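Local coordinates for protein amine Dehydrogenase (Pseudomonas putida, PDB 1JMX) that binds two heme c groups and probably carries electrons as the alpha subunit of a quinohemoprotein amine dehydrogenase, at residues A[432-437]-A[462-467]; A[373-378]-A[391-396]; A[122-127]-A[147-152]; A[76-81]-A[108-113]. All coordinates share one frame; numbering follows the deposited sequence.

Overall arrangement
The four contacts divide between two parts of the chain. Contacts 3 and 4 belong to the cytochrome c-like region and share one heme c: contact 3 supplies an axial ligand of the iron through H126, and contact 4 binds a propionate through R108. Their centres are about 19 Å apart, and strand 112-113 is followed directly by helix 116-129. Contacts 1 and 2 lie in domain IV, their centres about 11 Å apart, and they touch where V466 and M437 pack on the ring of F393. Contact 2 is the nearer of these to contact 4, with centres about 23 Å apart and nearest atoms about 12 Å apart; contacts 1 and 3 are separated by about 41 Å between centres.

Contact 1. Residues A[432-437]-A[462-467]; sequences KFAGKM and GNLKVI
A434 and M437 meet strand 462-467 at two separate apolar points. At the first, the A434 methyl lies against one branch of L464, with CB 3.9 Å from L464 CD1, and also faces the backbone of G462, whose CA is 4.2 Å from A434 CB. The lack of a side chain on G462 allows this close approach: the CA atoms of A434 and G462 are 5.3 Å apart. At the second point the backbones have drawn apart, to 8.9 Å between the CA atoms of M437 and V466, and side chains span the difference. M437 leaves its backbone with CG anti to N, then bends at chi2 (64°) and again at chi3. Its terminal methyl thus turns toward V466, with CE 3.8 Å from CG1, and the two side chains are set nearly perpendicular.

Between these points F443 of strand 442-445 touches A434, M437 and L464. G435, with positive phi (148°), turns the chain out of helix 430-433 into strand 435-437, which pairs with strand 442-445 through backbone bonds such as that of K436 with V444. V418 and M481 pack on L464, W416 and M481 on V466; these come from the flanking strands 406-420 and 476-484. The antiparallel pair 435-437/442-445 curls this mixed sheet over on itself, bringing apolar side chains face to face, consistent with the beta-sandwich folds of the E-set clan.

Contact 2. Residues A[373-378]-A[391-396]; sequences AFSIAR and GRFEAE
A377 and G391 bring the two strands to 5.2 Å between CA atoms, but the antiparallel chains then diverge, leaving 9.3 Å between the CA atoms of S375 and F393. At the close end the A377 methyl sits 4.3 Å from the backbone N of G391. Farther along, the wider gap is filled by the F393 ring and a water. With chi1 at -48°, CG of F393 lies beside its own backbone N, and the ring reaches back along the chain: CE1 comes within 3.8 Å of G391 CA, while CE2 lies 3.4 Å from S375 OG, which approaches the ring obliquely. The same hydroxyl is hydrogen-bonded to the water at 3.1 Å, and this water accepts the N-H of R392, so a water links the S375 hydroxyl to the R392 backbone where the strands part.

S375 and A377 take their backbone bonds from the other side, with H480, I482 and T484 of the parallel strand 476-484. F374 meets the ring of H480 edge to face, and another protein chain packs on F374 and I376. The F393 ring is covered by M481 of strand 476-484, W416 of strand 406-420, and V370 and P372 of the earlier part of strand 367-378.

Contact 3. Residues A[122-127]-A[147-152]; sequences LVNFHL and IALQQV. With HEC (heme c), chain E.
Their first torsions bring V123 and L149 together: V123 holds CG1 anti to the backbone N (chi1 175°), and L149 turns CG beside its own N, which brings its CD2 branch over the valine. In this antiparallel helix pair of the cytochrome c-like region, the axes of the two segments run at 157° to each other and approach to 10.5 Å. V123 is the side chain in the middle. Its CG1 touches A148 CB at 3.9 Å and L149 CD2 at 4.0 Å, so one valine methyl meets both the small alanine and the leucine branch. A wider pi-type turn at 148-152 lets the carbonyl of I147 accept from the backbone N-H of both Q151 and V152.

N124 lies beside L149, with its polar end engaged elsewhere: ND2 bonds to E120 O, and OD1 to the backbone N of V122 of a neighbouring amine dehydrogenase chain. An adjacent flank of helix 116-129 faces the heme. L122 puts its two methyl branches against the heme methyls CMA and CMB, and H126 presents NE2 to the iron at 2.1 Å, with H104 as the other axial ligand. The rotation of the imidazole is fixed by its second nitrogen: H126 ND1 donates to L122 O at 2.8 Å, nearly straight at 171°. That oxygen also accepts the backbone N-H of H126, the two donors reaching it from opposite faces of the carbonyl plane.

Contact 4. Residues A[76-81]-A[108-113]; sequences DGVRYA and RVALQR. With HEC (heme c), chain E.
Two guanidinium groups belong to the segment whose A110 and L111 meet V78 and A81, and both work through their edges. The R108 group turns its edge to the heme propionate, NH1 donating to O1D at 2.9 Å with an N-H...O angle of 143°; NE hydrogen-bonds O of the C-terminal residue P494, and NH2 the carbonyl O of L493. The R113 group folds back on its own segment, where NH1 donates to A110 O at 2.7 Å and to Q112 O at 3.0 Å. Both oxygens lie near the guanidinium plane, though the nitrogen stands above each carbonyl plane.

The contact itself is apolar. The V78 and L111 side chains lie alongside each other, pointing opposite ways, with CG2 of V78 3.6 Å from CD2 of L111. The other leucine branch, CD1, rests 3.8 Å from A81 CB and also against V78 O. V78 CG1 completes the patch at 4.0 Å from A110 CB. A type I turn curls the loop so that V78 and A81 both point toward the end of helix 107-110. On the heme side, V109 CG1 packs 3.6 Å from the heme methyl CMB, while Q112 lays its amide by CMA and bonds through OE1 to K32 and R114.

The positive R108 probably offsets the charge of both the propionate and the chain terminus at P494, and R113 would favourably meet the carbonyl end of the helix, while the aliphatic layer fastens this heme-binding segment to the loop.

Contact 1. Residues A[432-437]-A[462-467]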
# COMPACT_ATOMS: atom_id res chain seq x y z
N LYS A 432 -19.94 -0.21 -16.08
CA LYS A 432 -20.40 -1.52 -16.52
C LYS A 432 -19.60 -2.68 -15.93
O LYS A 432 -20.13 -3.77 -15.70
CB LYS A 432 -20.34 -1.58 -18.04
CG LYS A 432 -20.72 -2.92 -18.64
CD LYS A 432 -20.74 -2.81 -20.16
CE LYS A 432 -20.96 -4.16 -20.81
NZ LYS A 432 -20.91 -4.03 -22.31
N PHE A 433 -18.31 -2.44 -15.68
CA PHE A 433 -17.44 -3.48 -15.16
C PHE A 433 -17.06 -3.38 -13.68
O PHE A 433 -16.85 -4.39 -13.04
CB PHE A 433 -16.16 -3.53 -16.00
CG PHE A 433 -16.39 -3.84 -17.45
CD1 PHE A 433 -16.23 -2.85 -18.42
CD2 PHE A 433 -16.74 -5.11 -17.86
CE1 PHE A 433 -16.39 -3.14 -19.78
CE2 PHE A 433 -16.91 -5.42 -19.22
CZ PHE A 433 -16.74 -4.43 -20.18
N ALA A 434 -17.02 -2.16 -13.15
CA ALA A 434 -16.62 -1.93 -11.76
C ALA A 434 -17.39 -2.68 -10.69
O ALA A 434 -16.85 -3.01 -9.64
CB ALA A 434 -16.60 -0.43 -11.45
N GLY A 435 -18.66 -2.95 -10.96
CA GLY A 435 -19.47 -3.67 -10.00
C GLY A 435 -20.92 -3.23 -10.06
O GLY A 435 -21.34 -2.62 -11.06
N LYS A 436 -21.67 -3.49 -9.00
CA LYS A 436 -23.08 -3.13 -8.97
C LYS A 436 -23.51 -2.40 -7.71
O LYS A 436 -23.23 -2.83 -6.59
CB LYS A 436 -23.97 -4.36 -9.21
CG LYS A 436 -23.80 -5.47 -8.18
CD LYS A 436 -24.58 -6.74 -8.57
CE LYS A 436 -24.44 -7.85 -7.52
NZ LYS A 436 -23.01 -8.25 -7.32
N MET A 437 -24.14 -1.25 -7.91
CA MET A 437 -24.66 -0.44 -6.82
C MET A 437 -26.05 -0.99 -6.53
O MET A 437 -26.89 -1.11 -7.43
CB MET A 437 -24.75 1.03 -7.21
CG MET A 437 -25.35 1.93 -6.14
SD MET A 437 -24.33 1.98 -4.66
CE MET A 437 -23.36 3.43 -4.98
N GLY A 462 -12.53 0.99 -11.30
CA GLY A 462 -13.25 2.13 -11.83
C GLY A 462 -13.18 3.39 -10.99
O GLY A 462 -12.90 3.34 -9.79
N ASN A 463 -13.40 4.53 -11.64
CA ASN A 463 -13.40 5.83 -10.99
C ASN A 463 -14.87 6.25 -11.05
O ASN A 463 -15.37 6.69 -12.09
CB ASN A 463 -12.51 6.80 -11.77
CG ASN A 463 -12.07 7.98 -10.95
OD1 ASN A 463 -12.54 8.18 -9.84
ND2 ASN A 463 -11.17 8.78 -11.50
N LEU A 464 -15.57 6.07 -9.93
CA LEU A 464 -17.00 6.35 -9.85
C LEU A 464 -17.51 7.52 -9.01
O LEU A 464 -16.90 7.95 -8.03
CB LEU A 464 -17.72 5.07 -9.42
CG LEU A 464 -17.50 3.82 -10.28
CD1 LEU A 464 -18.29 2.66 -9.70
CD2 LEU A 464 -17.91 4.08 -11.72
N LYS A 465 -18.68 8.00 -9.41
CA LYS A 465 -19.36 9.09 -8.74
C LYS A 465 -20.59 8.45 -8.13
O LYS A 465 -21.38 7.82 -8.82
CB LYS A 465 -19.76 10.17 -9.75
CG LYS A 465 -20.10 11.51 -9.13
CD LYS A 465 -19.95 12.66 -10.13
CE LYS A 465 -20.87 12.50 -11.34
NZ LYS A 465 -20.94 13.76 -12.16
N VAL A 466 -20.69 8.53 -6.81
CA VAL A 466 -21.80 7.94 -6.07
C VAL A 466 -22.92 8.96 -5.87
O VAL A 466 -22.77 9.92 -5.12
CB VAL A 466 -21.30 7.42 -4.70
CG1 VAL A 466 -22.45 6.93 -3.85
CG2 VAL A 466 -20.28 6.31 -4.92
N ILE A 467 -24.06 8.72 -6.53
CA ILE A 467 -25.20 9.63 -6.44
C ILE A 467 -26.34 9.10 -5.57
O ILE A 467 -26.86 8.01 -5.80
CB ILE A 467 -25.82 9.94 -7.84
CG1 ILE A 467 -24.73 10.19 -8.88
CG2 ILE A 467 -26.77 11.14 -7.75
CD1 ILE A 467 -23.86 11.34 -8.57

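Contact 2. Residues A[373-378]-A[391-396]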
# COMPACT_ATOMS: atom_id res chain seq x y z
N ALA A 373 -17.61 10.74 2.02
CA ALA A 373 -17.46 11.57 0.82
C ALA A 373 -16.49 10.93 -0.18
O ALA A 373 -16.67 11.05 -1.39
CB ALA A 373 -16.98 12.97 1.20
N PHE A 374 -15.46 10.28 0.36
CA PHE A 374 -14.45 9.57 -0.44
C PHE A 374 -14.17 8.22 0.21
O PHE A 374 -14.05 8.11 1.42
CB PHE A 374 -13.15 10.38 -0.54
CG PHE A 374 -12.09 9.71 -1.36
CD1 PHE A 374 -12.19 9.66 -2.75
CD2 PHE A 374 -10.99 9.11 -0.75
CE1 PHE A 374 -11.22 9.02 -3.52
CE2 PHE A 374 -10.01 8.47 -1.52
CZ PHE A 374 -10.12 8.42 -2.90
N SER A 375 -14.09 7.17 -0.61
CA SER A 375 -13.83 5.84 -0.10
C SER A 375 -13.19 4.93 -1.14
O SER A 375 -13.19 5.22 -2.33
CB SER A 375 -15.12 5.20 0.43
OG SER A 375 -16.03 4.92 -0.61
N ILE A 376 -12.66 3.80 -0.67
CA ILE A 376 -12.00 2.84 -1.54
C ILE A 376 -12.68 1.47 -1.51
O ILE A 376 -12.81 0.86 -0.45
CB ILE A 376 -10.49 2.65 -1.14
CG1 ILE A 376 -9.72 3.96 -1.29
CG2 ILE A 376 -9.85 1.52 -1.95
CD1 ILE A 376 -9.62 4.46 -2.70
N ALA A 377 -13.12 1.02 -2.68
CA ALA A 377 -13.74 -0.30 -2.84
C ALA A 377 -12.66 -1.14 -3.53
O ALA A 377 -11.82 -0.60 -4.25
CB ALA A 377 -14.98 -0.20 -3.72
N ARG A 378 -12.64 -2.44 -3.29
CA ARG A 378 -11.62 -3.27 -3.92
C ARG A 378 -12.17 -4.54 -4.53
O ARG A 378 -13.06 -5.18 -3.98
CB ARG A 378 -10.52 -3.62 -2.90
CG ARG A 378 -10.17 -2.50 -1.92
CD ARG A 378 -9.07 -2.88 -0.94
NE ARG A 378 -7.78 -2.79 -1.59
CZ ARG A 378 -6.79 -1.99 -1.22
NH1 ARG A 378 -6.91 -1.18 -0.18
NH2 ARG A 378 -5.69 -1.95 -1.96
N GLY A 391 -18.32 -0.77 -1.02
CA GLY A 391 -18.45 0.65 -0.77
C GLY A 391 -19.79 0.68 -0.03
O GLY A 391 -20.73 0.01 -0.46
N ARG A 392 -19.86 1.33 1.12
CA ARG A 392 -21.11 1.39 1.87
C ARG A 392 -21.41 2.84 2.14
O ARG A 392 -20.60 3.55 2.75
CB ARG A 392 -21.01 0.59 3.16
CG ARG A 392 -20.93 -0.89 2.92
CD ARG A 392 -20.81 -1.63 4.22
NE ARG A 392 -21.24 -3.01 4.06
CZ ARG A 392 -22.47 -3.43 4.32
NH1 ARG A 392 -23.39 -2.58 4.76
NH2 ARG A 392 -22.79 -4.70 4.11
N PHE A 393 -22.57 3.30 1.68
CA PHE A 393 -22.89 4.71 1.81
C PHE A 393 -24.17 5.06 2.52
O PHE A 393 -25.08 4.25 2.66
CB PHE A 393 -22.88 5.36 0.43
CG PHE A 393 -21.66 5.03 -0.37
CD1 PHE A 393 -21.67 3.95 -1.25
CD2 PHE A 393 -20.51 5.78 -0.23
CE1 PHE A 393 -20.53 3.62 -1.98
CE2 PHE A 393 -19.36 5.46 -0.96
CZ PHE A 393 -19.38 4.38 -1.83
N GLU A 394 -24.24 6.32 2.92
CA GLU A 394 -25.39 6.86 3.62
C GLU A 394 -25.60 8.29 3.09
O GLU A 394 -24.65 8.94 2.66
CB GLU A 394 -25.08 6.87 5.11
CG GLU A 394 -26.28 6.75 6.00
CD GLU A 394 -26.77 5.33 6.19
OE1 GLU A 394 -26.04 4.52 6.80
OE2 GLU A 394 -27.90 5.04 5.76
N ALA A 395 -26.85 8.74 3.03
CA ALA A 395 -27.15 10.09 2.55
C ALA A 395 -27.49 10.98 3.74
O ALA A 395 -28.52 10.78 4.39
CB ALA A 395 -28.29 10.08 1.56
N GLU A 396 -26.59 11.90 4.06
CA GLU A 396 -26.75 12.82 5.18
C GLU A 396 -27.50 14.10 4.80
O GLU A 396 -27.00 14.91 4.04
CB GLU A 396 -25.39 13.15 5.76
CG GLU A 396 -25.39 14.14 6.88
CD GLU A 396 -24.00 14.61 7.19
OE1 GLU A 396 -23.38 15.23 6.30
OE2 GLU A 396 -23.50 14.34 8.29
O HOH W 1 -17.29 2.98 1.41

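Contact 3. Residues A[122-127]-A[147-152]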
# COMPACT_ATOMS: atom_id res chain seq x y z
N LEU A 122 14.66 1.53 14.37
CA LEU A 122 13.54 1.32 13.47
C LEU A 122 13.86 1.84 12.07
O LEU A 122 13.58 1.15 11.09
CB LEU A 122 12.27 1.98 14.01
CG LEU A 122 11.04 1.93 13.10
CD1 LEU A 122 9.81 1.74 13.94
CD2 LEU A 122 10.94 3.21 12.29
N VAL A 123 14.45 3.03 11.97
CA VAL A 123 14.81 3.59 10.66
C VAL A 123 15.81 2.68 9.92
O VAL A 123 15.64 2.43 8.72
CB VAL A 123 15.40 5.01 10.79
CG1 VAL A 123 15.87 5.50 9.43
CG2 VAL A 123 14.35 5.95 11.33
N ASN A 124 16.82 2.18 10.63
CA ASN A 124 17.82 1.30 10.03
C ASN A 124 17.19 -0.00 9.55
O ASN A 124 17.59 -0.52 8.51
CB ASN A 124 18.94 1.00 11.03
CG ASN A 124 19.94 2.13 11.13
OD1 ASN A 124 20.81 2.27 10.28
ND2 ASN A 124 19.81 2.95 12.16
N PHE A 125 16.22 -0.52 10.30
CA PHE A 125 15.53 -1.74 9.91
C PHE A 125 14.77 -1.55 8.60
O PHE A 125 14.75 -2.45 7.77
CB PHE A 125 14.55 -2.20 10.99
CG PHE A 125 13.48 -3.15 10.48
CD1 PHE A 125 12.18 -2.70 10.27
CD2 PHE A 125 13.79 -4.46 10.16
CE1 PHE A 125 11.21 -3.54 9.74
CE2 PHE A 125 12.83 -5.31 9.63
CZ PHE A 125 11.54 -4.85 9.42
N HIS A 126 14.11 -0.41 8.44
CA HIS A 126 13.35 -0.14 7.22
C HIS A 126 14.22 -0.14 5.98
O HIS A 126 13.96 -0.90 5.05
CB HIS A 126 12.60 1.19 7.34
CG HIS A 126 11.34 1.10 8.13
ND1 HIS A 126 11.28 1.09 9.51
CD2 HIS A 126 10.06 0.94 7.71
CE1 HIS A 126 10.02 0.93 9.87
NE2 HIS A 126 9.25 0.84 8.81
N LEU A 127 15.24 0.71 5.97
CA LEU A 127 16.15 0.80 4.83
C LEU A 127 16.94 -0.50 4.66
O LEU A 127 17.35 -0.83 3.55
CB LEU A 127 17.12 1.98 5.01
CG LEU A 127 17.47 2.84 3.78
CD1 LEU A 127 18.73 3.61 4.08
CD2 LEU A 127 17.65 2.01 2.53
N ILE A 147 18.10 12.75 6.76
CA ILE A 147 16.89 13.47 7.18
C ILE A 147 16.12 12.64 8.21
O ILE A 147 15.67 13.15 9.24
CB ILE A 147 15.98 13.75 5.94
CG1 ILE A 147 16.59 14.85 5.06
CG2 ILE A 147 14.57 14.13 6.36
CD1 ILE A 147 15.92 14.99 3.72
N ALA A 148 16.00 11.34 7.95
CA ALA A 148 15.27 10.45 8.84
C ALA A 148 15.95 10.30 10.20
O ALA A 148 15.28 10.26 11.23
CB ALA A 148 15.08 9.09 8.18
N LEU A 149 17.28 10.25 10.21
CA LEU A 149 18.03 10.10 11.44
C LEU A 149 18.22 11.40 12.21
O LEU A 149 18.11 11.42 13.44
CB LEU A 149 19.40 9.48 11.16
CG LEU A 149 19.45 8.05 10.60
CD1 LEU A 149 20.88 7.68 10.24
CD2 LEU A 149 18.87 7.06 11.61
N GLN A 150 18.48 12.49 11.50
CA GLN A 150 18.71 13.78 12.12
C GLN A 150 17.48 14.64 12.40
O GLN A 150 17.45 15.37 13.38
CB GLN A 150 19.72 14.59 11.31
CG GLN A 150 21.12 14.01 11.33
CD GLN A 150 22.02 14.61 10.27
OE1 GLN A 150 22.71 13.89 9.55
NE2 GLN A 150 22.00 15.94 10.15
N GLN A 151 16.47 14.55 11.54
CA GLN A 151 15.25 15.33 11.72
C GLN A 151 14.11 14.52 12.31
O GLN A 151 13.54 14.90 13.33
CB GLN A 151 14.78 15.92 10.39
CG GLN A 151 15.05 17.39 10.19
CD GLN A 151 16.49 17.67 9.83
OE1 GLN A 151 17.18 18.41 10.53
NE2 GLN A 151 16.95 17.08 8.72
N VAL A 152 13.80 13.41 11.66
CA VAL A 152 12.68 12.55 12.06
C VAL A 152 12.82 11.80 13.37
O VAL A 152 11.91 11.83 14.20
CB VAL A 152 12.30 11.57 10.92
CG1 VAL A 152 11.03 10.79 11.29
CG2 VAL A 152 12.10 12.32 9.60
FE HEC E . 7.20 1.42 8.55
CHA HEC E . 6.33 -1.49 9.95
CHB HEC E . 7.36 2.79 11.63
CHC HEC E . 8.26 4.33 7.19
CHD HEC E . 7.07 -0.02 5.44
NA HEC E . 6.88 0.80 10.38
C1A HEC E . 6.52 -0.45 10.79
C2A HEC E . 6.38 -0.52 12.21
C3A HEC E . 6.65 0.69 12.69
C4A HEC E . 6.98 1.50 11.55
CMA HEC E . 6.64 1.12 14.14
CAA HEC E . 6.01 -1.77 12.99
CBA HEC E . 7.27 -2.11 13.79
CGA HEC E . 7.20 -3.35 14.65
O1A HEC E . 6.20 -4.04 14.70
O2A HEC E . 8.20 -3.63 15.28
NB HEC E . 7.69 3.17 9.25
C1B HEC E . 7.70 3.59 10.58
C2B HEC E . 8.15 4.93 10.75
C3B HEC E . 8.44 5.38 9.50
C4B HEC E . 8.13 4.29 8.56
CMB HEC E . 8.30 5.69 12.09
CAB HEC E . 9.00 6.76 9.22
CBB HEC E . 10.49 6.82 8.87
NC HEC E . 7.55 2.03 6.71
C1C HEC E . 7.98 3.28 6.32
C2C HEC E . 8.11 3.38 4.89
C3C HEC E . 7.77 2.19 4.40
C4C HEC E . 7.44 1.33 5.53
CMC HEC E . 8.56 4.63 4.13
CAC HEC E . 7.64 1.92 2.91
CBC HEC E . 8.83 1.45 2.10
ND HEC E . 6.79 -0.37 7.84
C1D HEC E . 6.78 -0.82 6.53
C2D HEC E . 6.44 -2.24 6.46
C3D HEC E . 6.25 -2.61 7.78
C4D HEC E . 6.46 -1.46 8.57
CMD HEC E . 6.33 -3.09 5.20
CAD HEC E . 5.88 -3.95 8.42
CBD HEC E . 5.58 -5.10 7.52
CGD HEC E . 4.12 -5.22 7.28
O1D HEC E . 3.40 -4.20 7.39
O2D HEC E . 3.65 -6.34 6.96

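Contact 4. Residues A[76-81]-A[108-113]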
# COMPACT_ATOMS: atom_id res chain seq x y z
N ASP A 76 -5.62 8.59 21.76
CA ASP A 76 -6.56 9.62 21.33
C ASP A 76 -6.31 10.12 19.91
O ASP A 76 -5.24 10.65 19.60
CB ASP A 76 -6.52 10.83 22.27
CG ASP A 76 -7.29 10.60 23.56
OD1 ASP A 76 -7.88 9.51 23.75
OD2 ASP A 76 -7.30 11.54 24.40
N GLY A 77 -7.32 9.96 19.06
CA GLY A 77 -7.21 10.42 17.68
C GLY A 77 -6.67 9.42 16.67
O GLY A 77 -6.75 9.68 15.47
N VAL A 78 -6.12 8.31 17.12
CA VAL A 78 -5.58 7.30 16.20
C VAL A 78 -6.19 5.91 16.43
O VAL A 78 -5.67 4.91 15.93
CB VAL A 78 -4.01 7.25 16.22
CG1 VAL A 78 -3.43 8.44 15.48
CG2 VAL A 78 -3.47 7.22 17.64
N ARG A 79 -7.33 5.87 17.11
CA ARG A 79 -8.00 4.60 17.38
C ARG A 79 -8.64 3.97 16.14
O ARG A 79 -8.92 2.77 16.13
CB ARG A 79 -9.02 4.76 18.51
CG ARG A 79 -8.39 5.15 19.86
CD ARG A 79 -9.37 4.97 21.02
NE ARG A 79 -9.81 3.58 21.14
CZ ARG A 79 -9.12 2.63 21.76
NH1 ARG A 79 -7.96 2.91 22.33
NH2 ARG A 79 -9.55 1.38 21.75
N TYR A 80 -8.83 4.76 15.09
CA TYR A 80 -9.41 4.28 13.84
C TYR A 80 -8.60 3.15 13.21
O TYR A 80 -9.15 2.33 12.46
CB TYR A 80 -9.57 5.41 12.82
CG TYR A 80 -8.29 6.14 12.45
CD1 TYR A 80 -7.93 7.31 13.11
CD2 TYR A 80 -7.44 5.65 11.46
CE1 TYR A 80 -6.75 7.98 12.79
CE2 TYR A 80 -6.25 6.31 11.13
CZ TYR A 80 -5.91 7.48 11.81
OH TYR A 80 -4.75 8.14 11.52
N ALA A 81 -7.30 3.11 13.50
CA ALA A 81 -6.41 2.08 12.97
C ALA A 81 -6.74 0.71 13.56
O ALA A 81 -6.83 -0.28 12.82
CB ALA A 81 -4.94 2.44 13.25
N ARG A 108 -0.02 3.93 12.58
CA ARG A 108 0.78 2.77 13.00
C ARG A 108 2.00 3.27 13.79
O ARG A 108 2.47 2.62 14.72
CB ARG A 108 1.23 1.97 11.78
CG ARG A 108 2.10 0.77 12.10
CD ARG A 108 2.65 0.10 10.86
NE ARG A 108 1.62 -0.60 10.11
CZ ARG A 108 1.86 -1.41 9.08
NH1 ARG A 108 3.10 -1.63 8.68
NH2 ARG A 108 0.86 -1.99 8.44
N VAL A 109 2.48 4.45 13.42
CA VAL A 109 3.62 5.09 14.05
C VAL A 109 3.19 5.72 15.39
O VAL A 109 3.83 5.51 16.41
CB VAL A 109 4.19 6.20 13.14
CG1 VAL A 109 5.35 6.91 13.81
CG2 VAL A 109 4.60 5.62 11.80
N ALA A 110 2.09 6.48 15.35
CA ALA A 110 1.56 7.16 16.53
C ALA A 110 1.02 6.23 17.62
O ALA A 110 0.83 6.64 18.75
CB ALA A 110 0.49 8.15 16.11
N LEU A 111 0.78 4.97 17.27
CA LEU A 111 0.29 3.99 18.24
C LEU A 111 1.43 3.26 18.94
O LEU A 111 1.26 2.16 19.47
CB LEU A 111 -0.68 3.00 17.58
CG LEU A 111 -2.08 3.57 17.32
CD1 LEU A 111 -2.86 2.66 16.42
CD2 LEU A 111 -2.80 3.79 18.65
N GLN A 112 2.60 3.89 18.94
CA GLN A 112 3.79 3.35 19.59
C GLN A 112 4.55 4.46 20.34
O GLN A 112 4.48 5.63 19.98
CB GLN A 112 4.72 2.67 18.58
CG GLN A 112 4.14 1.41 17.95
CD GLN A 112 5.19 0.49 17.37
OE1 GLN A 112 6.37 0.58 17.73
NE2 GLN A 112 4.78 -0.41 16.49
N ARG A 113 5.23 4.06 21.41
CA ARG A 113 6.02 4.98 22.22
C ARG A 113 7.43 4.38 22.35
O ARG A 113 7.58 3.23 22.76
CB ARG A 113 5.36 5.17 23.59
CG ARG A 113 4.06 5.95 23.55
CD ARG A 113 4.29 7.33 22.97
NE ARG A 113 3.10 8.17 22.95
CZ ARG A 113 2.13 8.09 22.03
NH1 ARG A 113 2.21 7.19 21.05
NH2 ARG A 113 1.11 8.94 22.06
FE HEC E . 7.20 1.42 8.55
CHA HEC E . 6.33 -1.49 9.95
CHB HEC E . 7.36 2.79 11.63
CHC HEC E . 8.26 4.33 7.19
CHD HEC E . 7.07 -0.02 5.44
NA HEC E . 6.88 0.80 10.38
C1A HEC E . 6.52 -0.45 10.79
C2A HEC E . 6.38 -0.52 12.21
C3A HEC E . 6.65 0.69 12.69
C4A HEC E . 6.98 1.50 11.55
CMA HEC E . 6.64 1.12 14.14
CAA HEC E . 6.01 -1.77 12.99
CBA HEC E . 7.27 -2.11 13.79
CGA HEC E . 7.20 -3.35 14.65
O1A HEC E . 6.20 -4.04 14.70
O2A HEC E . 8.20 -3.63 15.28
NB HEC E . 7.69 3.17 9.25
C1B HEC E . 7.70 3.59 10.58
C2B HEC E . 8.15 4.93 10.75
C3B HEC E . 8.44 5.38 9.50
C4B HEC E . 8.13 4.29 8.56
CMB HEC E . 8.30 5.69 12.09
CAB HEC E . 9.00 6.76 9.22
CBB HEC E . 10.49 6.82 8.87
NC HEC E . 7.55 2.03 6.71
C1C HEC E . 7.98 3.28 6.32
C2C HEC E . 8.11 3.38 4.89
C3C HEC E . 7.77 2.19 4.40
C4C HEC E . 7.44 1.33 5.53
CMC HEC E . 8.56 4.63 4.13
CAC HEC E . 7.64 1.92 2.91
CBC HEC E . 8.83 1.45 2.10
ND HEC E . 6.79 -0.37 7.84
C1D HEC E . 6.78 -0.82 6.53
C2D HEC E . 6.44 -2.24 6.46
C3D HEC E . 6.25 -2.61 7.78
C4D HEC E . 6.46 -1.46 8.57
CMD HEC E . 6.33 -3.09 5.20
CAD HEC E . 5.88 -3.95 8.42
CBD HEC E . 5.58 -5.10 7.52
CGD HEC E . 4.12 -5.22 7.28
O1D HEC E . 3.40 -4.20 7.39
O2D HEC E . 3.65 -6.34 6.96